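Local coordinates for protein pectate lyase/Amb allergen (Acidovorax citrulli, PDB 4HWV) that probably cleaves pectate as a calcium-dependent polysaccharide lyase of family 1, a secreted enzyme built on a right-handed parallel beta-helix, at residues Q373-S385 and W454-T467. Sequence-based numbering, arbitrary orientation.
Sequences QSGKVHAENNVVS and WKPSDFYDYTLEDT
Pro456 lies over one face of the His378 imidazole, its CD 3.5 Å from the ring centroid and almost directly above the ring centre, a CH-pi contact between a late strand of the right-handed parallel beta-helix and the loop that runs alongside it in the same direction. The same imidazole turns its edge toward the face of the Trp454 six-membered ring in a T-shaped pair, the planes 64° apart. With CG swung away from the backbone N (chi1 -165°), the His378 ring can offer a face to Pro456 and an edge to Trp454. Trp454 CZ2 also packs against His378 CB, and Lys376 sets its CB against Trp454 NE1. Farther along, Tyr462 OH donates at 2.7 Å to Glu380 OE1, which accepts on its syn lone pair, the side of the other oxygen. Leu464 crosses the Glu380 chain at about a right angle, with CD2 3.7 Å from CB. At the break in the strand, Asn381 ND2 gives a nearly straight bond (175°) to Glu465 O; the carbonyl oxygen lies in the amide plane, although the donor stands above the carbonyl plane. Thr467 then presses CB tightly against Val383 CG2.

In the second shell, His378 NE2 reaches Glu380 OE2 through a weak bond, and His347 NE2 also binds Glu380 OE1, so this carboxylate gathers partners from strand 345-356 as well as from the loop. Salt bridges from Glu465 to Arg473 and Arg477 tie the loop to helix 470-477. The ammonium group of Lys376 turns back to Ser374 O and Glu419 O. Two waters link the backbone and rings at this end: one donates to Val377 O and weakly accepts from Trp454 NE1, and the other, 2.8 Å from His378 ND1, donates to Trp454 O.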
# COMPACT_ATOMS: atom_id res chain seq x y z
N GLN A 373 0.26 -17.55 -28.80
CA GLN A 373 -0.03 -17.87 -30.19
C GLN A 373 0.83 -17.08 -31.15
O GLN A 373 0.74 -15.86 -31.19
CB GLN A 373 -1.50 -17.57 -30.48
CG GLN A 373 -1.95 -18.12 -31.83
CD GLN A 373 -1.87 -19.62 -31.90
OE1 GLN A 373 -2.16 -20.31 -30.92
NE2 GLN A 373 -1.48 -20.14 -33.06
N SER A 374 1.66 -17.79 -31.92
CA SER A 374 2.54 -17.19 -32.95
C SER A 374 3.56 -16.21 -32.37
O SER A 374 4.16 -15.42 -33.10
CB SER A 374 1.74 -16.53 -34.07
OG SER A 374 0.95 -17.49 -34.76
N GLY A 375 3.79 -16.26 -31.06
CA GLY A 375 4.85 -15.48 -30.46
C GLY A 375 6.21 -16.01 -30.90
O GLY A 375 6.36 -17.18 -31.25
N LYS A 376 7.20 -15.14 -30.85
CA LYS A 376 8.56 -15.52 -31.21
C LYS A 376 9.48 -14.93 -30.15
O LYS A 376 9.87 -13.76 -30.21
CB LYS A 376 8.89 -15.06 -32.63
CG LYS A 376 7.96 -15.70 -33.68
CD LYS A 376 8.17 -15.20 -35.08
CE LYS A 376 7.03 -15.70 -35.97
NZ LYS A 376 5.71 -15.14 -35.52
N VAL A 377 9.77 -15.74 -29.15
CA VAL A 377 10.43 -15.29 -27.93
C VAL A 377 11.90 -15.66 -27.95
O VAL A 377 12.27 -16.78 -28.29
CB VAL A 377 9.74 -15.90 -26.68
CG1 VAL A 377 10.48 -15.52 -25.42
CG2 VAL A 377 8.28 -15.46 -26.62
N HIS A 378 12.75 -14.69 -27.62
CA HIS A 378 14.20 -14.90 -27.60
C HIS A 378 14.69 -14.41 -26.24
O HIS A 378 14.65 -13.20 -25.97
CB HIS A 378 14.84 -14.09 -28.74
CG HIS A 378 16.25 -14.49 -29.06
ND1 HIS A 378 16.54 -15.42 -30.04
CD2 HIS A 378 17.44 -14.08 -28.55
CE1 HIS A 378 17.85 -15.57 -30.11
NE2 HIS A 378 18.42 -14.76 -29.23
N ALA A 379 15.15 -15.33 -25.40
CA ALA A 379 15.50 -15.00 -24.01
C ALA A 379 16.97 -15.28 -23.76
O ALA A 379 17.42 -16.40 -23.96
CB ALA A 379 14.65 -15.84 -23.05
N GLU A 380 17.71 -14.27 -23.29
CA GLU A 380 19.15 -14.44 -23.07
C GLU A 380 19.60 -13.88 -21.73
O GLU A 380 19.29 -12.73 -21.40
CB GLU A 380 19.95 -13.75 -24.18
CG GLU A 380 19.80 -14.44 -25.54
CD GLU A 380 20.29 -13.61 -26.70
OE1 GLU A 380 19.99 -12.41 -26.74
OE2 GLU A 380 20.95 -14.19 -27.59
N ASN A 381 20.37 -14.69 -21.00
CA ASN A 381 21.04 -14.23 -19.78
C ASN A 381 20.12 -13.52 -18.79
O ASN A 381 20.44 -12.46 -18.25
CB ASN A 381 22.28 -13.38 -20.11
CG ASN A 381 23.35 -14.18 -20.84
OD1 ASN A 381 23.08 -15.22 -21.45
ND2 ASN A 381 24.57 -13.66 -20.81
N ASN A 382 18.97 -14.14 -18.56
CA ASN A 382 18.06 -13.69 -17.51
C ASN A 382 18.35 -14.49 -16.25
O ASN A 382 18.64 -15.69 -16.31
CB ASN A 382 16.60 -13.91 -17.93
CG ASN A 382 16.23 -13.07 -19.14
OD1 ASN A 382 16.01 -11.86 -19.02
ND2 ASN A 382 16.15 -13.69 -20.32
N VAL A 383 18.25 -13.81 -15.10
CA VAL A 383 18.41 -14.46 -13.80
C VAL A 383 17.08 -14.51 -13.09
O VAL A 383 16.36 -13.52 -13.06
CB VAL A 383 19.40 -13.69 -12.93
CG1 VAL A 383 19.46 -14.28 -11.51
CG2 VAL A 383 20.77 -13.68 -13.58
N VAL A 384 16.77 -15.67 -12.52
CA VAL A 384 15.54 -15.87 -11.77
C VAL A 384 15.87 -16.35 -10.36
O VAL A 384 16.56 -17.36 -10.18
CB VAL A 384 14.62 -16.91 -12.48
CG1 VAL A 384 13.30 -17.08 -11.71
CG2 VAL A 384 14.38 -16.53 -13.93
N SER A 385 15.40 -15.59 -9.37
CA SER A 385 15.43 -16.02 -7.98
C SER A 385 13.99 -16.30 -7.58
O SER A 385 13.20 -15.37 -7.45
CB SER A 385 15.98 -14.92 -7.09
OG SER A 385 15.83 -15.28 -5.72
N TRP A 454 14.36 -16.29 -36.21
CA TRP A 454 14.84 -14.91 -36.16
C TRP A 454 15.85 -14.76 -35.05
O TRP A 454 15.90 -15.56 -34.12
CB TRP A 454 13.70 -13.91 -35.93
CG TRP A 454 13.25 -13.82 -34.50
CD1 TRP A 454 12.60 -14.79 -33.79
CD2 TRP A 454 13.39 -12.70 -33.60
NE1 TRP A 454 12.31 -14.34 -32.52
CE2 TRP A 454 12.80 -13.07 -32.37
CE3 TRP A 454 13.95 -11.42 -33.71
CZ2 TRP A 454 12.75 -12.22 -31.26
CZ3 TRP A 454 13.91 -10.56 -32.61
CH2 TRP A 454 13.30 -10.97 -31.40
N LYS A 455 16.67 -13.73 -35.14
CA LYS A 455 17.48 -13.35 -34.00
C LYS A 455 17.57 -11.85 -33.90
O LYS A 455 17.72 -11.14 -34.90
CB LYS A 455 18.86 -13.98 -34.05
CG LYS A 455 19.68 -13.60 -35.25
CD LYS A 455 20.89 -14.54 -35.42
CE LYS A 455 20.50 -15.98 -35.23
NZ LYS A 455 21.41 -16.93 -35.93
N PRO A 456 17.46 -11.34 -32.67
CA PRO A 456 17.44 -9.88 -32.49
C PRO A 456 18.72 -9.19 -32.95
O PRO A 456 18.63 -8.04 -33.35
CB PRO A 456 17.20 -9.69 -30.99
CG PRO A 456 17.40 -11.04 -30.36
CD PRO A 456 17.16 -12.07 -31.42
N SER A 457 19.88 -9.87 -32.93
CA SER A 457 21.12 -9.22 -33.37
C SER A 457 21.09 -8.84 -34.86
O SER A 457 21.92 -8.04 -35.31
CB SER A 457 22.33 -10.10 -33.05
OG SER A 457 22.22 -11.35 -33.72
N ASP A 458 20.17 -9.41 -35.63
CA ASP A 458 20.00 -8.96 -37.02
C ASP A 458 19.39 -7.57 -37.12
O ASP A 458 19.48 -6.93 -38.17
CB ASP A 458 19.14 -9.94 -37.81
CG ASP A 458 19.87 -11.23 -38.17
OD1 ASP A 458 21.12 -11.26 -38.14
OD2 ASP A 458 19.18 -12.20 -38.53
N PHE A 459 18.76 -7.11 -36.05
CA PHE A 459 17.97 -5.88 -36.09
C PHE A 459 18.52 -4.75 -35.23
O PHE A 459 18.19 -3.57 -35.44
CB PHE A 459 16.52 -6.20 -35.72
CG PHE A 459 15.92 -7.23 -36.62
CD1 PHE A 459 15.52 -6.88 -37.90
CD2 PHE A 459 15.82 -8.54 -36.23
CE1 PHE A 459 15.01 -7.83 -38.76
CE2 PHE A 459 15.31 -9.48 -37.10
CZ PHE A 459 14.91 -9.12 -38.34
N TYR A 460 19.36 -5.10 -34.26
CA TYR A 460 20.04 -4.11 -33.43
C TYR A 460 21.23 -4.78 -32.76
O TYR A 460 21.24 -5.99 -32.57
CB TYR A 460 19.10 -3.47 -32.40
CG TYR A 460 18.26 -4.41 -31.57
CD1 TYR A 460 18.76 -5.02 -30.41
CD2 TYR A 460 16.95 -4.67 -31.93
CE1 TYR A 460 17.96 -5.87 -29.64
CE2 TYR A 460 16.15 -5.49 -31.19
CZ TYR A 460 16.65 -6.08 -30.04
OH TYR A 460 15.83 -6.88 -29.28
N ASP A 461 22.24 -3.98 -32.43
CA ASP A 461 23.41 -4.49 -31.73
C ASP A 461 23.16 -4.45 -30.24
O ASP A 461 22.55 -3.51 -29.73
CB ASP A 461 24.62 -3.61 -32.04
CG ASP A 461 25.06 -3.70 -33.47
OD1 ASP A 461 25.00 -4.79 -34.05
OD2 ASP A 461 25.50 -2.67 -34.02
N TYR A 462 23.66 -5.44 -29.51
CA TYR A 462 23.57 -5.43 -28.06
C TYR A 462 24.63 -6.36 -27.48
O TYR A 462 25.04 -7.32 -28.13
CB TYR A 462 22.17 -5.86 -27.59
CG TYR A 462 21.80 -7.29 -27.93
CD1 TYR A 462 21.36 -7.63 -29.21
CD2 TYR A 462 21.92 -8.31 -26.99
CE1 TYR A 462 21.03 -8.93 -29.54
CE2 TYR A 462 21.59 -9.62 -27.31
CZ TYR A 462 21.15 -9.91 -28.60
OH TYR A 462 20.81 -11.19 -28.97
N THR A 463 25.04 -6.06 -26.26
CA THR A 463 25.99 -6.87 -25.52
C THR A 463 25.31 -7.48 -24.30
O THR A 463 24.68 -6.76 -23.51
CB THR A 463 27.19 -6.00 -25.09
OG1 THR A 463 27.91 -5.61 -26.26
CG2 THR A 463 28.11 -6.75 -24.12
N LEU A 464 25.40 -8.79 -24.16
CA LEU A 464 24.83 -9.47 -23.00
C LEU A 464 25.75 -9.35 -21.80
O LEU A 464 26.90 -9.78 -21.88
CB LEU A 464 24.61 -10.95 -23.29
CG LEU A 464 23.56 -11.26 -24.34
CD1 LEU A 464 23.55 -12.76 -24.65
CD2 LEU A 464 22.19 -10.81 -23.88
N GLU A 465 25.24 -8.82 -20.68
CA GLU A 465 25.92 -8.92 -19.41
C GLU A 465 25.88 -10.35 -18.95
O GLU A 465 24.94 -11.10 -19.24
CB GLU A 465 25.23 -8.07 -18.36
CG GLU A 465 25.42 -6.59 -18.61
CD GLU A 465 24.69 -5.73 -17.59
OE1 GLU A 465 25.24 -5.48 -16.50
OE2 GLU A 465 23.55 -5.31 -17.89
N ASP A 466 26.90 -10.80 -18.24
CA ASP A 466 26.87 -12.13 -17.62
C ASP A 466 25.89 -12.13 -16.46
O ASP A 466 25.63 -11.06 -15.87
CB ASP A 466 28.21 -12.61 -17.10
CG ASP A 466 28.14 -14.07 -16.64
OD1 ASP A 466 27.68 -14.91 -17.44
OD2 ASP A 466 28.46 -14.36 -15.47
N THR A 467 25.44 -13.31 -16.07
CA THR A 467 24.45 -13.43 -15.02
C THR A 467 25.04 -13.43 -13.60
O THR A 467 24.31 -13.25 -12.61
CB THR A 467 23.66 -14.72 -15.25
OG1 THR A 467 24.57 -15.79 -15.49
CG2 THR A 467 22.73 -14.57 -16.47
O HOH W 1 12.12 -17.18 -31.14
O HOH W 2 14.78 -16.68 -31.82